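Local coordinates for protein galactose-1-phosphate uridylyltransferase (Pyrobaculum aerophilum str. IM2, PDB 6K9Z) that probably transfers uridylyl groups between UDP-glucose and hexose 1-phosphates, and binds UDP, two zinc ions and an iron ion, at residues 154-159 and 250-255; 168-173 and 209-214. The protein carries 1 engineered substitution. All blocks are in the same frame, centred on the assembly; numbering follows the deposited sequence.

Interaction 1 (154-159 and 250-255); sequences RAELQA and VLHQAP. With FE (Fe (III) ion), chain E.
The iron site of the C-terminal half joins Glu156, on helix 151-167, to His252, at the end of strand 247-252, through the Fe (III) ion that both ligate. Glu156 is bidentate: OE1 lies 2.2 Å and OE2 2.3 Å from the iron, and the narrow OE1-iron-OE2 angle of about 60° is what a single chelating carboxylate gives. His252 contributes ND1, also 2.2 Å from the iron. Its ring plane stands 87° from the carboxylate plane, so the two groups meet crosswise. Glu156 OE2 and His252 ND1 are 3.2 Å apart because they share the metal, not through a hydrogen bond. The glutamate spans the gap with its chain extended beyond CG (chi2 -161°), carrying both oxygens from the helix to the ion. His266 and Glu268, from the adjacent antiparallel strand 266-271, and a water 2.2 Å from the iron complete six coordination, so the site bridges a helix and two neighbouring strands of the large sheet. A second shell fixes both groups: Tyr263 OH is hydrogen-bonded to Glu156 OE1, while His252 NE2 is hydrogen-bonded to Gly288 O of the second subunit, leaving ND1 for the metal. One helical position on, Leu157 and Pro255 reach toward each other tip to tip, with Leu157 CD1 3.6 Å from Pro255 CG and Leu157 CD2 3.9 Å from Pro255 CD.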
loop_
_atom_site.group_PDB
_atom_site.type_symbol
_atom_site.label_atom_id
_atom_site.label_comp_id
_atom_site.label_asym_id
_atom_site.label_seq_id
_atom_site.Cartn_x
_atom_site.Cartn_y
_atom_site.Cartn_z
ATOM N N ARG A 154 -11.195 -3.897 -8.181
ATOM C CA ARG A 154 -12.244 -3.068 -8.807
ATOM C C ARG A 154 -11.584 -2.151 -9.843
ATOM O O ARG A 154 -12.166 -1.987 -10.921
ATOM C CB ARG A 154 -13.018 -2.223 -7.803
ATOM C CG ARG A 154 -14.152 -1.392 -8.408
ATOM C CD ARG A 154 -14.984 -0.685 -7.348
ATOM N NE ARG A 154 -15.950 -1.519 -6.572
ATOM C CZ ARG A 154 -15.746 -2.078 -5.324
ATOM N NH1 ARG A 154 -14.574 -1.981 -4.708
ATOM N NH2 ARG A 154 -16.736 -2.745 -4.715
ATOM N N ALA A 155 -10.506 -1.445 -9.486
ATOM C CA ALA A 155 -9.823 -0.499 -10.409
ATOM C C ALA A 155 -9.391 -1.305 -11.659
ATOM O O ALA A 155 -9.636 -0.847 -12.803
ATOM C CB ALA A 155 -8.648 0.143 -9.721
ATOM N N GLU A 156 -8.846 -2.514 -11.461
ATOM C CA GLU A 156 -8.328 -3.314 -12.600
ATOM C C GLU A 156 -9.517 -3.743 -13.479
ATOM O O GLU A 156 -9.383 -3.721 -14.730
ATOM C CB GLU A 156 -7.549 -4.536 -12.147
ATOM C CG GLU A 156 -6.296 -4.294 -11.300
ATOM C CD GLU A 156 -5.301 -5.436 -11.241
ATOM O OE1 GLU A 156 -5.616 -6.558 -11.782
ATOM O OE2 GLU A 156 -4.194 -5.239 -10.685
ATOM N N LEU A 157 -10.625 -4.122 -12.863
ATOM C CA LEU A 157 -11.829 -4.593 -13.598
ATOM C C LEU A 157 -12.361 -3.439 -14.437
ATOM O O LEU A 157 -12.720 -3.630 -15.626
ATOM C CB LEU A 157 -12.856 -5.070 -12.588
ATOM C CG LEU A 157 -12.615 -6.454 -11.982
ATOM C CD1 LEU A 157 -13.438 -6.613 -10.743
ATOM C CD2 LEU A 157 -12.892 -7.588 -12.973
ATOM N N GLN A 158 -12.432 -2.244 -13.852
ATOM C CA GLN A 158 -12.998 -1.096 -14.564
ATOM C C GLN A 158 -12.074 -0.776 -15.751
ATOM O O GLN A 158 -12.584 -0.584 -16.868
ATOM C CB GLN A 158 -13.249 0.076 -13.611
ATOM C CG GLN A 158 -13.864 1.269 -14.324
ATOM C CD GLN A 158 -15.259 0.939 -14.815
ATOM O OE1 GLN A 158 -15.995 0.157 -14.194
ATOM N NE2 GLN A 158 -15.668 1.542 -15.934
ATOM N N ALA A 159 -10.759 -0.684 -15.572
ATOM C CA ALA A 159 -9.862 -0.362 -16.706
ATOM C C ALA A 159 -9.970 -1.467 -17.771
ATOM O O ALA A 159 -9.966 -1.102 -18.964
ATOM C CB ALA A 159 -8.423 -0.245 -16.256
ATOM N N VAL A 250 -0.840 -12.557 -4.345
ATOM C CA VAL A 250 -2.297 -12.322 -4.376
ATOM C C VAL A 250 -2.814 -12.833 -5.718
ATOM O O VAL A 250 -2.165 -12.692 -6.712
ATOM C CB VAL A 250 -2.630 -10.836 -4.117
ATOM C CG1 VAL A 250 -2.056 -9.928 -5.176
ATOM C CG2 VAL A 250 -4.117 -10.580 -3.891
ATOM N N LEU A 251 -3.987 -13.414 -5.666
ATOM C CA LEU A 251 -4.747 -13.855 -6.856
ATOM C C LEU A 251 -5.738 -12.760 -7.248
ATOM O O LEU A 251 -6.665 -12.499 -6.483
ATOM C CB LEU A 251 -5.492 -15.146 -6.547
ATOM C CG LEU A 251 -6.442 -15.633 -7.653
ATOM C CD1 LEU A 251 -5.685 -15.714 -8.977
ATOM C CD2 LEU A 251 -7.052 -16.983 -7.274
ATOM N N HIS A 252 -5.554 -12.170 -8.407
ATOM C CA HIS A 252 -6.478 -11.183 -9.016
ATOM C C HIS A 252 -7.357 -11.991 -9.970
ATOM O O HIS A 252 -6.826 -12.465 -10.983
ATOM C CB HIS A 252 -5.663 -10.111 -9.724
ATOM C CG HIS A 252 -5.067 -9.129 -8.785
ATOM N ND1 HIS A 252 -4.306 -8.059 -9.230
ATOM C CD2 HIS A 252 -5.206 -9.005 -7.448
ATOM C CE1 HIS A 252 -3.963 -7.333 -8.173
ATOM N NE2 HIS A 252 -4.475 -7.870 -7.054
ATOM N N GLN A 253 -8.636 -12.137 -9.621
ATOM C CA GLN A 253 -9.593 -12.840 -10.503
ATOM C C GLN A 253 -10.876 -12.022 -10.585
ATOM O O GLN A 253 -11.069 -11.039 -9.868
ATOM C CB GLN A 253 -9.786 -14.270 -10.026
ATOM C CG GLN A 253 -10.473 -14.399 -8.685
ATOM C CD GLN A 253 -10.791 -15.838 -8.350
ATOM O OE1 GLN A 253 -11.159 -16.612 -9.218
ATOM N NE2 GLN A 253 -10.685 -16.208 -7.086
ATOM N N ALA A 254 -11.782 -12.455 -11.421
ATOM C CA ALA A 254 -13.123 -11.873 -11.477
ATOM C C ALA A 254 -13.841 -11.997 -10.139
ATOM O O ALA A 254 -13.690 -12.944 -9.345
ATOM C CB ALA A 254 -13.937 -12.543 -12.540
ATOM N N PRO A 255 -14.803 -11.083 -9.930
ATOM C CA PRO A 255 -15.751 -11.280 -8.851
ATOM C C PRO A 255 -16.537 -12.576 -9.059
ATOM O O PRO A 255 -16.671 -13.030 -10.210
ATOM C CB PRO A 255 -16.668 -10.078 -8.888
ATOM C CG PRO A 255 -15.924 -9.092 -9.792
ATOM C CD PRO A 255 -15.144 -9.937 -10.798
HETATM FE FE FE E . -3.588 -7.342 -11.229
HETATM O O HOH W 1 -2.656 -6.254 -12.946
#

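Interaction 2 (168-173 and 209-214). With ZN (zinc ion), chain D.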
loop_
_atom_site.group_PDB
_atom_site.type_symbol
_atom_site.label_atom_id
_atom_site.label_comp_id
_atom_site.label_asym_id
_atom_site.label_seq_id
_atom_site.Cartn_x
_atom_site.Cartn_y
_atom_site.Cartn_z
ATOM N N GLY A 168 -12.127 -3.853 -28.151
ATOM C CA GLY A 168 -12.720 -5.115 -28.656
ATOM C C GLY A 168 -11.986 -6.413 -28.327
ATOM O O GLY A 168 -12.406 -7.455 -28.854
ATOM N N SER A 169 -10.951 -6.378 -27.488
ATOM C CA SER A 169 -10.166 -7.589 -27.096
ATOM C C SER A 169 -9.768 -7.494 -25.616
ATOM O O SER A 169 -9.870 -6.405 -25.028
ATOM C CB SER A 169 -8.948 -7.760 -27.998
ATOM O OG SER A 169 -7.873 -6.952 -27.545
ATOM N N CYS A 170 -9.390 -8.645 -24.997
ATOM C CA CYS A 170 -8.917 -8.624 -23.594
ATOM C C CYS A 170 -7.469 -8.072 -23.545
ATOM O O CYS A 170 -6.550 -8.654 -24.168
ATOM C CB CYS A 170 -8.961 -10.035 -23.005
ATOM S SG CYS A 170 -8.104 -10.206 -21.419
ATOM N N LEU A 171 -7.288 -6.950 -22.789
ATOM C CA LEU A 171 -5.947 -6.294 -22.663
ATOM C C LEU A 171 -4.941 -7.273 -22.051
ATOM O O LEU A 171 -3.802 -7.327 -22.522
ATOM C CB LEU A 171 -6.002 -5.042 -21.790
ATOM C CG LEU A 171 -4.662 -4.310 -21.649
ATOM C CD1 LEU A 171 -3.988 -4.053 -22.991
ATOM C CD2 LEU A 171 -4.881 -3.019 -20.898
ATOM N N HIS A 172 -5.381 -8.070 -21.074
ATOM C CA HIS A 172 -4.475 -9.050 -20.417
ATOM C C HIS A 172 -3.983 -10.059 -21.459
ATOM O O HIS A 172 -2.798 -10.408 -21.439
ATOM C CB HIS A 172 -5.200 -9.775 -19.278
ATOM C CG HIS A 172 -5.716 -8.874 -18.209
ATOM N ND1 HIS A 172 -4.987 -8.587 -17.078
ATOM C CD2 HIS A 172 -6.886 -8.214 -18.087
ATOM C CE1 HIS A 172 -5.683 -7.781 -16.307
ATOM N NE2 HIS A 172 -6.851 -7.542 -16.900
ATOM N N CYS A 173 -4.879 -10.501 -22.340
ATOM C CA CYS A 173 -4.511 -11.485 -23.394
ATOM C C CYS A 173 -3.370 -10.849 -24.246
ATOM O O CYS A 173 -2.367 -11.555 -24.641
ATOM C CB CYS A 173 -5.726 -11.843 -24.254
ATOM S SG CYS A 173 -6.719 -13.212 -23.557
ATOM N N LYS A 209 -2.204 -18.866 -20.210
ATOM C CA LYS A 209 -2.093 -18.547 -21.645
ATOM C C LYS A 209 -3.501 -18.543 -22.259
ATOM O O LYS A 209 -3.693 -17.822 -23.223
ATOM C CB LYS A 209 -1.170 -19.566 -22.310
ATOM C CG LYS A 209 0.303 -19.309 -22.018
ATOM C CD LYS A 209 1.221 -20.439 -22.476
ATOM C CE LYS A 209 2.679 -20.028 -22.457
ATOM N NZ LYS A 209 3.537 -21.007 -23.177
ATOM N N ARG A 210 -4.391 -19.403 -21.781
ATOM C CA ARG A 210 -5.813 -19.379 -22.173
ATOM C C ARG A 210 -6.515 -18.318 -21.336
ATOM O O ARG A 210 -6.147 -18.165 -20.177
ATOM C CB ARG A 210 -6.444 -20.771 -22.071
ATOM C CG ARG A 210 -6.128 -21.632 -23.286
ATOM C CD ARG A 210 -6.873 -22.950 -23.187
ATOM N NE ARG A 210 -6.068 -23.741 -22.262
ATOM C CZ ARG A 210 -6.197 -25.043 -22.028
ATOM N NH1 ARG A 210 -5.366 -25.629 -21.179
ATOM N NH2 ARG A 210 -7.152 -25.739 -22.633
ATOM N N HIS A 211 -7.439 -17.591 -21.944
ATOM C CA HIS A 211 -8.249 -16.595 -21.187
ATOM C C HIS A 211 -9.078 -17.360 -20.163
ATOM O O HIS A 211 -9.995 -18.125 -20.551
ATOM C CB HIS A 211 -9.138 -15.749 -22.100
ATOM C CG HIS A 211 -9.911 -14.711 -21.345
ATOM N ND1 HIS A 211 -9.430 -13.402 -21.146
ATOM C CD2 HIS A 211 -11.112 -14.800 -20.711
ATOM C CE1 HIS A 211 -10.382 -12.730 -20.468
ATOM N NE2 HIS A 211 -11.403 -13.567 -20.181
ATOM N N ARG A 212 -8.754 -17.179 -18.885
ATOM C CA ARG A 212 -9.560 -17.671 -17.753
ATOM C C ARG A 212 -9.742 -16.491 -16.810
ATOM O O ARG A 212 -8.749 -15.750 -16.637
ATOM C CB ARG A 212 -8.789 -18.750 -17.018
ATOM C CG ARG A 212 -8.334 -19.914 -17.900
ATOM C CD ARG A 212 -9.456 -20.728 -18.377
ATOM N NE ARG A 212 -8.990 -22.006 -18.947
ATOM C CZ ARG A 212 -9.744 -22.782 -19.700
ATOM N NH1 ARG A 212 -10.954 -22.382 -20.037
ATOM N NH2 ARG A 212 -9.290 -23.928 -20.170
ATOM N N SER A 213 -10.917 -16.344 -16.217
ATOM C CA SER A 213 -11.149 -15.241 -15.248
ATOM C C SER A 213 -11.447 -15.727 -13.830
ATOM O O SER A 213 -11.353 -14.866 -12.899
ATOM C CB SER A 213 -12.250 -14.325 -15.753
ATOM O OG SER A 213 -13.400 -15.052 -16.099
ATOM N N LEU A 214 -11.828 -16.991 -13.629
ATOM C CA LEU A 214 -12.051 -17.567 -12.286
ATOM C C LEU A 214 -11.127 -18.759 -12.119
ATOM O O LEU A 214 -10.955 -19.533 -13.049
ATOM C CB LEU A 214 -13.504 -18.000 -12.050
ATOM C CG LEU A 214 -14.567 -16.915 -12.049
ATOM C CD1 LEU A 214 -15.945 -17.589 -12.034
ATOM C CD2 LEU A 214 -14.414 -15.935 -10.903
HETATM ZN ZN ZN D . -7.612 -12.483 -21.549
#
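Cys170 and Cys173 face His211 across a zinc ion. Cys170 SG and Cys173 SG each lie 2.3 Å from the zinc, and His211 ND1 lies 2.1 Å from it. The angles at the metal among these three ligands are near tetrahedral, with about 116° between Cys170 SG and Cys173 SG. Both sulfurs approach the imidazole at its edge; Cys170 SG is in the ring plane, 3.5 Å from His211 ND1, and Cys173 SG is 3.6 Å from the same nitrogen. The fourth ligand is His264 ND1.

The two cysteines reach one ion by different rotations: in Cys170 the sulfur is anti to the backbone N (chi1 168°), whereas in Cys173 the sulfur is anti to its own carbonyl carbon, beside its own N (chi1 -87°). Cys170 is also the N-cap of helix 171-178, its SG accepting from Cys173 N at 3.4 Å. That bond would help to stabilise the negative charge of a metal-bound thiolate, and it ties the first sulfur to the backbone of the second ligand.

Further out, His211 NE2 is hydrogen-bonded to Thr260, which, with the zinc bond at ND1, probably limits rotation of the ring. His172, between the cysteines, is hydrogen-bonded through ND1 to Tyr207 OH and through NE2 to Ser160 OG, and its ring stacks on Phe8 of the second subunit. Two cysteines three positions apart at a helix start, joined by two histidines from later loops, make this a CxxC-type Cys2His2 zinc site.

Overall arrangement
From the N terminus, helix 151-167 first supplies 154-159, and the turn after it leads directly into 168-173 at the start of helix 171-178. The chain then runs through three strands to 209-214, where interaction 2 closes the inner loop, joining the start of helix 171-178 to the loop after strand 202-208. After helix 220-240 it reaches 250-255, the end of strand 247-252 and the loop beyond it; here interaction 1 closes the outer loop, enclosing interaction 2 and joining helix 151-167 to the same large sheet. Their centres are 12 Å apart, and Ala254 N lies 2.9 Å from Ser213 O, a probable hydrogen bond, with Leu214 packed on Gln253. Both touch the second subunit.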